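Local coordinates for thermotoga maritima TmcAL (Thermotoga maritima, PDB 5Y0T), which belongs to the HIGH nucleotidyl transferase family of the HUP clan and is modelled with bound adenosine-5'-rp-alpha-thio-triphosphate, at residues 127-132 against 140-145; 145-150 against 162-167. All blocks are in the same frame, centred on the assembly; numbering follows the deposited sequence.

Interaction 1: 127-132 against 140-145; sequences KFLHEE and PNARKY
L129 and E132 pack on A142, R143 and Y145 where helices 123-134 and 139-153 meet as a helical hairpin, an all-helical part of this HIGH nucleotidyl transferase lying away from the centre of the chain. The two short segments run roughly antiparallel, their directions 139° apart and their axes 8.3 Å apart at closest approach. The small A142 sits at the close point, where the CA atoms of E132 and A142 are 5.0 Å apart. E132 CB lies 3.6 Å from A142 CB. L129 reaches the same methyl from one turn earlier. With its CG anti to the backbone N (chi1 179°), the branch CD1 comes within 4.0 Å of A142 CB and also rests on the backbone at R143, 3.7 Å from R143 N. R143 sets out from its backbone away from 127-132, yet its side chain still touches Y125 of helix 123-134, and its guanidinium forms a salt bridge with E174. No hydrogen bond or salt bridge joins the two segments. The buried E132 has its charge partners outside them: OE2 forms a salt bridge with R149 NH1, one turn past Y145, and a long, weak ion pair with K135. A bend at chi2 folds the E132 chain back across Y145, whose ring also meets Y137 edge-to-face. Carboxylate and ring planes stand 74° apart, and the second oxygen, E132 OE1, comes to the ring obliquely, 3.6 Å from Y145 CD2.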
ATOM      1  N   LYS A 127      40.582  10.119   9.933  1.00 36.25           N
ATOM      2  CA  LYS A 127      41.336   8.870  10.118  1.00 38.54           C
ATOM      3  C   LYS A 127      40.728   8.034  11.240  1.00 43.79           C
ATOM      4  O   LYS A 127      40.497   6.842  11.072  1.00 44.96           O
ATOM      5  CB  LYS A 127      42.810   9.138  10.429  1.00 47.89           C
ATOM      6  CG  LYS A 127      43.575   9.895   9.364  1.00 62.06           C
ATOM      7  CD  LYS A 127      43.490   9.236   7.999  1.00 73.70           C
ATOM      8  CE  LYS A 127      44.127  10.126   6.934  1.00 77.98           C
ATOM      9  NZ  LYS A 127      45.492  10.592   7.329  1.00 76.01           N
ATOM     10  N   PHE A 128      40.481   8.663  12.389  1.00 41.52           N
ATOM     11  CA  PHE A 128      39.848   7.981  13.519  1.00 41.22           C
ATOM     12  C   PHE A 128      38.474   7.454  13.129  1.00 35.96           C
ATOM     13  O   PHE A 128      38.129   6.317  13.430  1.00 38.93           O
ATOM     14  CB  PHE A 128      39.715   8.912  14.731  1.00 36.80           C
ATOM     15  CG  PHE A 128      41.022   9.230  15.409  1.00 38.29           C
ATOM     16  CD1 PHE A 128      42.030   8.285  15.492  1.00 46.23           C
ATOM     17  CD2 PHE A 128      41.229  10.481  15.983  1.00 39.53           C
ATOM     18  CE1 PHE A 128      43.232   8.574  16.128  1.00 51.36           C
ATOM     19  CE2 PHE A 128      42.423  10.784  16.613  1.00 46.62           C
ATOM     20  CZ  PHE A 128      43.428   9.825  16.687  1.00 53.15           C
ATOM     21  N   LEU A 129      37.695   8.291  12.450  1.00 34.14           N
ATOM     22  CA  LEU A 129      36.342   7.930  12.054  1.00 33.39           C
ATOM     23  C   LEU A 129      36.341   6.696  11.181  1.00 37.92           C
ATOM     24  O   LEU A 129      35.561   5.777  11.402  1.00 37.40           O
ATOM     25  CB  LEU A 129      35.660   9.087  11.309  1.00 31.47           C
ATOM     26  CG  LEU A 129      34.235   8.792  10.825  1.00 32.49           C
ATOM     27  CD1 LEU A 129      33.338   8.403  11.991  1.00 30.48           C
ATOM     28  CD2 LEU A 129      33.646   9.987  10.032  1.00 32.90           C
ATOM     29  N   HIS A 130      37.224   6.687  10.189  1.00 37.52           N
ATOM     30  CA  HIS A 130      37.306   5.582   9.246  1.00 39.35           C
ATOM     31  C   HIS A 130      37.670   4.280   9.965  1.00 49.10           C
ATOM     32  O   HIS A 130      37.071   3.233   9.711  1.00 42.02           O
ATOM     33  CB  HIS A 130      38.327   5.900   8.155  1.00 52.42           C
ATOM     34  CG  HIS A 130      38.374   4.886   7.056  1.00 74.54           C
ATOM     35  ND1 HIS A 130      37.278   4.133   6.688  1.00 84.21           N
ATOM     36  CD2 HIS A 130      39.386   4.498   6.243  1.00 84.48           C
ATOM     37  CE1 HIS A 130      37.613   3.327   5.696  1.00 87.47           C
ATOM     38  NE2 HIS A 130      38.887   3.528   5.407  1.00 88.32           N
ATOM     39  N   GLU A 131      38.650   4.347  10.863  1.00 43.92           N
ATOM     40  CA  GLU A 131      39.046   3.178  11.636  1.00 44.48           C
ATOM     41  C   GLU A 131      37.880   2.594  12.423  1.00 44.16           C
ATOM     42  O   GLU A 131      37.666   1.380  12.416  1.00 46.08           O
ATOM     43  CB  GLU A 131      40.178   3.517  12.598  1.00 49.71           C
ATOM     44  CG  GLU A 131      41.504   3.759  11.938  1.00 56.80           C
ATOM     45  CD  GLU A 131      42.619   3.861  12.950  1.00 68.70           C
ATOM     46  OE1 GLU A 131      42.355   3.641  14.153  1.00 69.28           O
ATOM     47  OE2 GLU A 131      43.757   4.162  12.545  1.00 79.35           O
ATOM     48  N   GLU A 132      37.126   3.463  13.094  1.00 45.37           N
ATOM     49  CA  GLU A 132      36.003   3.021  13.916  1.00 46.41           C
ATOM     50  C   GLU A 132      34.899   2.404  13.060  1.00 50.20           C
ATOM     51  O   GLU A 132      34.309   1.395  13.441  1.00 51.33           O
ATOM     52  CB  GLU A 132      35.446   4.180  14.743  1.00 42.17           C
ATOM     53  CG  GLU A 132      36.437   4.774  15.728  1.00 40.22           C
ATOM     54  CD  GLU A 132      36.929   3.765  16.758  1.00 52.26           C
ATOM     55  OE1 GLU A 132      36.115   2.929  17.200  1.00 59.14           O
ATOM     56  OE2 GLU A 132      38.122   3.811  17.126  1.00 51.89           O
ATOM     57  N   PRO A 140      26.801   6.684  14.445  1.00 41.68           N
ATOM     58  CA  PRO A 140      26.779   7.505  15.661  1.00 44.01           C
ATOM     59  C   PRO A 140      27.831   7.085  16.703  1.00 43.23           C
ATOM     60  O   PRO A 140      28.409   7.951  17.366  1.00 42.85           O
ATOM     61  CB  PRO A 140      25.358   7.292  16.201  1.00 51.25           C
ATOM     62  CG  PRO A 140      24.555   6.863  15.014  1.00 46.84           C
ATOM     63  CD  PRO A 140      25.491   6.056  14.185  1.00 42.39           C
ATOM     64  N   ASN A 141      28.081   5.786  16.843  1.00 42.39           N
ATOM     65  CA  ASN A 141      29.086   5.320  17.791  1.00 48.41           C
ATOM     66  C   ASN A 141      30.494   5.661  17.316  1.00 45.08           C
ATOM     67  O   ASN A 141      31.307   6.190  18.078  1.00 43.87           O
ATOM     68  CB  ASN A 141      28.959   3.812  18.023  1.00 57.05           C
ATOM     69  CG  ASN A 141      27.872   3.459  19.028  1.00 61.62           C
ATOM     70  OD1 ASN A 141      27.474   4.287  19.849  1.00 61.36           O
ATOM     71  ND2 ASN A 141      27.395   2.217  18.974  1.00 63.95           N
ATOM     72  N   ALA A 142      30.764   5.365  16.048  1.00 39.14           N
ATOM     73  CA  ALA A 142      32.061   5.617  15.432  1.00 40.23           C
ATOM     74  C   ALA A 142      32.462   7.082  15.519  1.00 35.92           C
ATOM     75  O   ALA A 142      33.601   7.402  15.871  1.00 38.01           O
ATOM     76  CB  ALA A 142      32.050   5.172  13.979  1.00 35.95           C
ATOM     77  N   ARG A 143      31.528   7.964  15.183  1.00 33.83           N
ATOM     78  CA  ARG A 143      31.739   9.397  15.299  1.00 31.40           C
ATOM     79  C   ARG A 143      32.061   9.783  16.738  1.00 33.02           C
ATOM     80  O   ARG A 143      32.953  10.595  16.982  1.00 34.26           O
ATOM     81  CB  ARG A 143      30.508  10.164  14.808  1.00 28.55           C
ATOM     82  CG  ARG A 143      30.603  11.677  15.006  1.00 33.79           C
ATOM     83  CD  ARG A 143      29.466  12.408  14.282  1.00 41.28           C
ATOM     84  NE  ARG A 143      28.168  12.156  14.900  1.00 42.70           N
ATOM     85  CZ  ARG A 143      27.018  12.683  14.484  1.00 44.68           C
ATOM     86  NH1 ARG A 143      26.983  13.507  13.434  1.00 34.08           N
ATOM     87  NH2 ARG A 143      25.899  12.388  15.126  1.00 47.16           N
ATOM     88  N   LYS A 144      31.339   9.189  17.684  1.00 35.69           N
ATOM     89  CA  LYS A 144      31.568   9.448  19.103  1.00 34.88           C
ATOM     90  C   LYS A 144      32.989   9.062  19.514  1.00 35.16           C
ATOM     91  O   LYS A 144      33.715   9.867  20.106  1.00 36.78           O
ATOM     92  CB  LYS A 144      30.544   8.690  19.957  1.00 44.63           C
ATOM     93  CG  LYS A 144      30.652   8.973  21.459  1.00 44.88           C
ATOM     94  CD  LYS A 144      29.528   8.319  22.260  1.00 49.08           C
ATOM     95  CE  LYS A 144      29.555   6.798  22.151  1.00 52.76           C
ATOM     96  NZ  LYS A 144      28.545   6.158  23.050  1.00 52.28           N
ATOM     97  N   TYR A 145      33.381   7.834  19.189  1.00 33.57           N
ATOM     98  CA  TYR A 145      34.702   7.325  19.539  1.00 38.42           C
ATOM     99  C   TYR A 145      35.791   8.130  18.835  1.00 36.95           C
ATOM    100  O   TYR A 145      36.843   8.407  19.413  1.00 41.02           O
ATOM    101  CB  TYR A 145      34.819   5.841  19.173  1.00 42.69           C
ATOM    102  CG  TYR A 145      33.796   4.966  19.859  1.00 46.37           C
ATOM    103  CD1 TYR A 145      33.364   5.249  21.149  1.00 50.53           C
ATOM    104  CD2 TYR A 145      33.255   3.866  19.214  1.00 43.09           C
ATOM    105  CE1 TYR A 145      32.424   4.456  21.780  1.00 51.54           C
ATOM    106  CE2 TYR A 145      32.316   3.071  19.835  1.00 50.00           C
ATOM    107  CZ  TYR A 145      31.906   3.367  21.116  1.00 51.27           C
ATOM    108  OH  TYR A 145      30.969   2.572  21.732  1.00 52.84           O
TER

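Interaction 2: 145-150 against 162-167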
ATOM      1  N   TYR A 145      33.381   7.834  19.189  1.00 33.57           N
ATOM      2  CA  TYR A 145      34.702   7.325  19.539  1.00 38.42           C
ATOM      3  C   TYR A 145      35.791   8.130  18.835  1.00 36.95           C
ATOM      4  O   TYR A 145      36.843   8.407  19.413  1.00 41.02           O
ATOM      5  CB  TYR A 145      34.819   5.841  19.173  1.00 42.69           C
ATOM      6  CG  TYR A 145      33.796   4.966  19.859  1.00 46.37           C
ATOM      7  CD1 TYR A 145      33.364   5.249  21.149  1.00 50.53           C
ATOM      8  CD2 TYR A 145      33.255   3.866  19.214  1.00 43.09           C
ATOM      9  CE1 TYR A 145      32.424   4.456  21.780  1.00 51.54           C
ATOM     10  CE2 TYR A 145      32.316   3.071  19.835  1.00 50.00           C
ATOM     11  CZ  TYR A 145      31.906   3.367  21.116  1.00 51.27           C
ATOM     12  OH  TYR A 145      30.969   2.572  21.732  1.00 52.84           O
ATOM     13  N   ALA A 146      35.523   8.517  17.590  1.00 32.67           N
ATOM     14  CA  ALA A 146      36.496   9.280  16.816  1.00 35.42           C
ATOM     15  C   ALA A 146      36.706  10.664  17.428  1.00 33.89           C
ATOM     16  O   ALA A 146      37.840  11.158  17.507  1.00 35.72           O
ATOM     17  CB  ALA A 146      36.054   9.394  15.375  1.00 34.18           C
ATOM     18  N   LEU A 147      35.614  11.280  17.871  1.00 31.93           N
ATOM     19  CA  LEU A 147      35.690  12.586  18.523  1.00 30.17           C
ATOM     20  C   LEU A 147      36.451  12.483  19.832  1.00 32.14           C
ATOM     21  O   LEU A 147      37.291  13.335  20.143  1.00 36.21           O
ATOM     22  CB  LEU A 147      34.288  13.154  18.757  1.00 27.05           C
ATOM     23  CG  LEU A 147      33.571  13.661  17.505  1.00 30.18           C
ATOM     24  CD1 LEU A 147      32.110  13.953  17.801  1.00 29.21           C
ATOM     25  CD2 LEU A 147      34.252  14.907  16.964  1.00 30.90           C
ATOM     26  N   MET A 148      36.177  11.421  20.591  1.00 32.87           N
ATOM     27  CA  MET A 148      36.887  11.186  21.841  1.00 33.59           C
ATOM     28  C   MET A 148      38.382  11.066  21.606  1.00 41.15           C
ATOM     29  O   MET A 148      39.184  11.639  22.343  1.00 40.76           O
ATOM     30  CB  MET A 148      36.378   9.917  22.529  1.00 38.82           C
ATOM     31  CG  MET A 148      34.979  10.042  23.087  1.00 36.61           C
ATOM     32  SD  MET A 148      34.365   8.497  23.784  1.00 47.60           S
ATOM     33  CE  MET A 148      32.738   9.018  24.297  1.00 72.65           C
ATOM     34  N   ARG A 149      38.752  10.308  20.581  1.00 43.23           N
ATOM     35  CA  ARG A 149      40.157  10.074  20.294  1.00 42.16           C
ATOM     36  C   ARG A 149      40.788  11.375  19.822  1.00 41.11           C
ATOM     37  O   ARG A 149      41.942  11.679  20.154  1.00 48.39           O
ATOM     38  CB  ARG A 149      40.320   8.955  19.261  1.00 40.89           C
ATOM     39  CG  ARG A 149      40.025   7.568  19.830  1.00 46.29           C
ATOM     40  CD  ARG A 149      40.017   6.481  18.764  1.00 56.53           C
ATOM     41  NE  ARG A 149      41.344   6.205  18.215  1.00 67.63           N
ATOM     42  CZ  ARG A 149      41.562   5.442  17.147  1.00 73.13           C
ATOM     43  NH1 ARG A 149      40.540   4.891  16.507  1.00 74.03           N
ATOM     44  NH2 ARG A 149      42.799   5.239  16.711  1.00 74.11           N
ATOM     45  N   TYR A 150      40.012  12.158  19.084  1.00 38.42           N
ATOM     46  CA  TYR A 150      40.435  13.485  18.649  1.00 40.94           C
ATOM     47  C   TYR A 150      40.647  14.402  19.852  1.00 41.52           C
ATOM     48  O   TYR A 150      41.679  15.063  19.961  1.00 41.82           O
ATOM     49  CB  TYR A 150      39.405  14.093  17.689  1.00 38.40           C
ATOM     50  CG  TYR A 150      39.871  15.362  17.015  1.00 37.26           C
ATOM     51  CD1 TYR A 150      40.791  15.318  15.972  1.00 39.15           C
ATOM     52  CD2 TYR A 150      39.398  16.603  17.419  1.00 37.88           C
ATOM     53  CE1 TYR A 150      41.227  16.474  15.350  1.00 40.32           C
ATOM     54  CE2 TYR A 150      39.832  17.771  16.801  1.00 39.56           C
ATOM     55  CZ  TYR A 150      40.746  17.696  15.768  1.00 41.99           C
ATOM     56  OH  TYR A 150      41.188  18.841  15.153  1.00 49.07           O
ATOM     57  N   LEU A 162      31.054  12.484  25.903  1.00 39.18           N
ATOM     58  CA  LEU A 162      29.935  11.658  26.363  1.00 39.84           C
ATOM     59  C   LEU A 162      28.601  12.420  26.393  1.00 39.31           C
ATOM     60  O   LEU A 162      27.536  11.802  26.397  1.00 38.05           O
ATOM     61  CB  LEU A 162      30.232  11.082  27.748  1.00 44.58           C
ATOM     62  CG  LEU A 162      31.322  10.014  27.794  1.00 55.24           C
ATOM     63  CD1 LEU A 162      31.777   9.763  29.231  1.00 51.90           C
ATOM     64  CD2 LEU A 162      30.810   8.727  27.167  1.00 62.86           C
ATOM     65  N   LYS A 163      28.652  13.751  26.398  1.00 34.48           N
ATOM     66  CA  LYS A 163      27.429  14.557  26.343  1.00 30.00           C
ATOM     67  C   LYS A 163      26.625  14.261  25.075  1.00 30.48           C
ATOM     68  O   LYS A 163      25.411  14.473  25.023  1.00 32.52           O
ATOM     69  CB  LYS A 163      27.760  16.048  26.413  1.00 27.39           C
ATOM     70  CG  LYS A 163      28.279  16.535  27.772  1.00 34.71           C
ATOM     71  CD  LYS A 163      28.749  17.988  27.654  1.00 40.62           C
ATOM     72  CE  LYS A 163      29.596  18.407  28.836  1.00 47.75           C
ATOM     73  NZ  LYS A 163      30.203  19.743  28.578  1.00 52.42           N
ATOM     74  N   LEU A 164      27.306  13.745  24.060  1.00 32.99           N
ATOM     75  CA  LEU A 164      26.682  13.495  22.768  1.00 34.71           C
ATOM     76  C   LEU A 164      25.934  12.167  22.772  1.00 34.54           C
ATOM     77  O   LEU A 164      25.472  11.712  21.737  1.00 41.50           O
ATOM     78  CB  LEU A 164      27.729  13.536  21.653  1.00 36.40           C
ATOM     79  CG  LEU A 164      28.361  14.922  21.448  1.00 37.62           C
ATOM     80  CD1 LEU A 164      29.474  14.881  20.406  1.00 40.49           C
ATOM     81  CD2 LEU A 164      27.302  15.951  21.058  1.00 37.10           C
ATOM     82  N   GLU A 165      25.840  11.516  23.926  1.00 33.81           N
ATOM     83  CA  GLU A 165      24.963  10.351  24.025  1.00 33.26           C
ATOM     84  C   GLU A 165      23.517  10.787  24.260  1.00 36.47           C
ATOM     85  O   GLU A 165      22.595   9.973  24.226  1.00 38.37           O
ATOM     86  CB  GLU A 165      25.425   9.409  25.139  1.00 35.27           C
ATOM     87  CG  GLU A 165      26.839   8.910  24.947  1.00 44.80           C
ATOM     88  CD  GLU A 165      27.224   7.820  25.930  1.00 54.52           C
ATOM     89  OE1 GLU A 165      26.488   7.596  26.917  1.00 60.11           O
ATOM     90  OE2 GLU A 165      28.274   7.188  25.706  1.00 53.56           O
ATOM     91  N   LYS A 166      23.329  12.079  24.501  1.00 31.04           N
ATOM     92  CA  LYS A 166      22.011  12.613  24.820  1.00 35.63           C
ATOM     93  C   LYS A 166      21.377  13.180  23.557  1.00 31.32           C
ATOM     94  O   LYS A 166      22.011  13.964  22.848  1.00 32.23           O
ATOM     95  CB  LYS A 166      22.112  13.695  25.905  1.00 40.25           C
ATOM     96  CG  LYS A 166      22.781  13.239  27.215  1.00 40.63           C
ATOM     97  CD  LYS A 166      21.909  12.281  28.002  1.00 46.35           C
ATOM     98  CE  LYS A 166      22.549  11.929  29.340  1.00 49.82           C
ATOM     99  NZ  LYS A 166      21.823  10.837  30.050  1.00 53.08           N
ATOM    100  N   SER A 167      20.136  12.781  23.286  1.00 31.35           N
ATOM    101  CA  SER A 167      19.466  13.070  22.006  1.00 33.20           C
ATOM    102  C   SER A 167      19.452  14.545  21.618  1.00 30.66           C
ATOM    103  O   SER A 167      19.766  14.917  20.475  1.00 28.41           O
ATOM    104  CB  SER A 167      18.018  12.565  22.048  1.00 34.35           C
ATOM    105  OG  SER A 167      17.957  11.174  22.298  1.00 49.18           O
TER
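The connection between helices 139-153 and 167-182 folds back on the first of them here: a 3-10 turn through residues 162-165 lays L162 and L164 against L147 and M148, just before the chain enters the next helix at its N-cap residue K166. Two separate apolar pairs make the whole contact. In the more buried one, L147 and L164 point at each other and meet through one methyl apiece, CD1 to CD1 at 3.8 Å, the side chains crossing at about a right angle. V114 of helix 108-120 touches both leucines, so this pair belongs to a three-way junction of helix 139-153, helix 108-120 and the 3-10 turn. The other pair lies nearer the surface. M148 is stretched out beyond CG (chi2 176°, chi3 -179°), which carries its terminal methyl over to L162; M148 CE sits 3.5 Å from L162 CD2, a tight carbon-carbon approach, and 3.9 Å from L162 CG. The extended chain spans the gap between backbones whose nearest CA atoms, those of M148 and L162, are 8.3 Å apart. Polar anchoring of the turn comes from outside the contact, as in the salt bridges of K163 to E160 and D107. The two pairs themselves are non-directional: shielding from water can count mainly for L147 and L164, while M148 and L162 pack at the surface.

In the fold
Following the chain from the N terminus, interaction 1 closes first, as the short connection after helix 123-134 brings helix 139-153 back alongside it. Interaction 2 opens on that second helix and closes a longer excursion, 151-161, that leads toward helix 167-182. The two loops follow in series, neither nested nor crossed, and share Y145. Helix 139-153 is thus the common element between helix 123-134 and the 162-167 connection. Further salt bridges link the two sites: R149 NH2 pairs with E131 OE1, and K144 NZ reaches E165 OE2 at 2.9 Å, adding polar ties to contacts that lack them internally.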